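PDB 3C8U: fructokinase from Silicibacter sp., which probably transfers a phosphate group from ATP to fructose, as a P-loop kinase linked to a putative fructose transport system. Local coordinates for residues 131-134 / 135-138. Numbering follows the deposited sequence.
Sequences GNYL and LFDA
Tyr133 and Phe136 form a local edge-to-face aromatic pair across a water-bridged turn, a buried contact in the loop that follows strand 126-131 of the parallel sheet. The ring edge of Tyr133 meets the face of Phe136, with the planes at 60° and the centroids 5.1 Å apart. Tyr133 CD1 does the touching, 3.9 Å from Phe136 CG and above the middle of that ring. Phe136 sends CG anti to its backbone N (chi1 -170°), which lays its ring alongside the tyrosine. Pro80 touches both rings, while the tyrosine hydroxyl hydrogen-bonds to Gly78 O; a ring with a polar tip thus suits Tyr133 and a wholly apolar one Phe136.

Two waters stitch the turn. One donates to Tyr133 O at 2.6 Å and accepts from Phe136 N at 2.9 Å; the other links Asn132 O to Leu135 N. Leu134 packs on Ala26 of strand 23-28, and Leu135 on Ser28 of that strand and on Ser151 and Arg153 of strand 150-154, branched aliphatic chains fitted to the sheet. An alanine in place of Leu135 would remove the branch lying on Ser28, Ser151 and Arg153 and would probably leave a gap between turn and sheet. Asn132 OD1 accepts a hydrogen bond from Lys35 NZ of the probable Walker A motif, so the turn borders the likely nucleotide site. The aromatic pair thus holds two side chains together, while the waters couple backbone groups not bonded directly to each other.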
ATOM      1  N   GLY A 131      -0.053  -0.679  -0.342  1.00 19.72           N
ATOM      2  CA  GLY A 131       1.197   0.119  -0.243  1.00 17.36           C
ATOM      3  C   GLY A 131       2.013   0.163  -1.511  1.00 17.40           C
ATOM      4  O   GLY A 131       1.692  -0.461  -2.497  1.00 18.63           O
ATOM      5  N   ASN A 132       3.131   0.859  -1.452  1.00 17.17           N
ATOM      6  CA  ASN A 132       3.997   0.996  -2.613  1.00 19.13           C
ATOM      7  C   ASN A 132       5.004  -0.142  -2.767  1.00 17.90           C
ATOM      8  O   ASN A 132       5.513  -0.369  -3.850  1.00 20.99           O
ATOM      9  CB  ASN A 132       4.704   2.356  -2.560  1.00 19.51           C
ATOM     10  CG  ASN A 132       3.723   3.511  -2.630  1.00 21.19           C
ATOM     11  OD1 ASN A 132       2.737   3.456  -3.386  1.00 31.55           O
ATOM     12  ND2 ASN A 132       3.970   4.540  -1.860  1.00 26.30           N
ATOM     13  N   TYR A 133       5.312  -0.820  -1.656  1.00 18.49           N
ATOM     14  CA  TYR A 133       6.435  -1.777  -1.602  1.00 19.23           C
ATOM     15  C   TYR A 133       6.051  -3.204  -1.255  1.00 18.05           C
ATOM     16  O   TYR A 133       6.792  -3.880  -0.546  1.00 19.16           O
ATOM     17  CB  TYR A 133       7.517  -1.278  -0.621  1.00 17.08           C
ATOM     18  CG  TYR A 133       7.942   0.140  -0.942  1.00 20.82           C
ATOM     19  CD1 TYR A 133       8.557   0.439  -2.155  1.00 25.31           C
ATOM     20  CD2 TYR A 133       7.697   1.180  -0.062  1.00 18.05           C
ATOM     21  CE1 TYR A 133       8.921   1.741  -2.470  1.00 21.81           C
ATOM     22  CE2 TYR A 133       8.058   2.481  -0.374  1.00 19.11           C
ATOM     23  CZ  TYR A 133       8.668   2.754  -1.573  1.00 22.52           C
ATOM     24  OH  TYR A 133       9.025   4.056  -1.880  1.00 23.25           O
ATOM     25  N   LEU A 134       4.916  -3.663  -1.801  1.00 17.38           N
ATOM     26  CA  LEU A 134       4.374  -4.983  -1.468  1.00 18.68           C
ATOM     27  C   LEU A 134       4.808  -6.094  -2.403  1.00 18.64           C
ATOM     28  O   LEU A 134       4.599  -7.275  -2.111  1.00 20.05           O
ATOM     29  CB  LEU A 134       2.853  -4.938  -1.351  1.00 19.38           C
ATOM     30  CG  LEU A 134       2.300  -3.910  -0.328  1.00 19.92           C
ATOM     31  CD1 LEU A 134       0.792  -4.189  -0.132  1.00 18.21           C
ATOM     32  CD2 LEU A 134       3.057  -3.875   1.034  1.00 15.24           C
ATOM     33  N   LEU A 135       5.436  -5.680  -3.501  1.00 19.15           N
ATOM     34  CA  LEU A 135       5.925  -6.570  -4.569  1.00 20.16           C
ATOM     35  C   LEU A 135       7.309  -6.093  -5.005  1.00 21.54           C
ATOM     36  O   LEU A 135       7.633  -5.951  -6.179  1.00 19.62           O
ATOM     37  CB  LEU A 135       4.949  -6.600  -5.754  1.00 17.14           C
ATOM     38  CG  LEU A 135       3.632  -7.354  -5.470  1.00 22.32           C
ATOM     39  CD1 LEU A 135       2.676  -7.332  -6.659  1.00 21.14           C
ATOM     40  CD2 LEU A 135       3.864  -8.799  -4.998  1.00 19.22           C
ATOM     41  N   PHE A 136       8.091  -5.787  -3.990  1.00 20.84           N
ATOM     42  CA  PHE A 136       9.351  -5.043  -4.142  1.00 21.43           C
ATOM     43  C   PHE A 136      10.587  -5.904  -3.885  1.00 21.01           C
ATOM     44  O   PHE A 136      10.808  -6.448  -2.794  1.00 20.88           O
ATOM     45  CB  PHE A 136       9.285  -3.824  -3.201  1.00 23.28           C
ATOM     46  CG  PHE A 136      10.383  -2.831  -3.388  1.00 21.25           C
ATOM     47  CD1 PHE A 136      10.509  -2.114  -4.572  1.00 19.45           C
ATOM     48  CD2 PHE A 136      11.263  -2.561  -2.344  1.00 20.03           C
ATOM     49  CE1 PHE A 136      11.518  -1.170  -4.724  1.00 19.85           C
ATOM     50  CE2 PHE A 136      12.292  -1.623  -2.491  1.00 25.05           C
ATOM     51  CZ  PHE A 136      12.425  -0.933  -3.676  1.00 22.26           C
ATOM     52  N   ASP A 137      11.377  -6.034  -4.945  1.00 21.93           N
ATOM     53  CA  ASP A 137      12.529  -6.946  -4.966  1.00 24.34           C
ATOM     54  C   ASP A 137      13.768  -6.279  -4.351  1.00 24.81           C
ATOM     55  O   ASP A 137      14.694  -5.812  -5.020  1.00 21.53           O
ATOM     56  CB  ASP A 137      12.771  -7.455  -6.384  1.00 25.00           C
ATOM     57  CG  ASP A 137      13.729  -8.640  -6.447  1.00 27.03           C
ATOM     58  OD1 ASP A 137      14.214  -9.160  -5.422  1.00 22.80           O
ATOM     59  OD2 ASP A 137      13.981  -9.065  -7.576  1.00 32.71           O
ATOM     60  N   ALA A 138      13.708  -6.250  -3.039  1.00 22.84           N
ATOM     61  CA  ALA A 138      14.803  -5.777  -2.168  1.00 22.48           C
ATOM     62  C   ALA A 138      14.833  -6.582  -0.880  1.00 24.37           C
ATOM     63  O   ALA A 138      13.830  -7.185  -0.491  1.00 26.56           O
ATOM     64  CB  ALA A 138      14.624  -4.314  -1.823  1.00 19.22           C
TER
HETATM   65  O   HOH W   1       6.325  -2.957  -4.829  1.00 17.36           O
HETATM   66  O   HOH W   2       7.570  -6.278  -1.200  1.00 26.52           O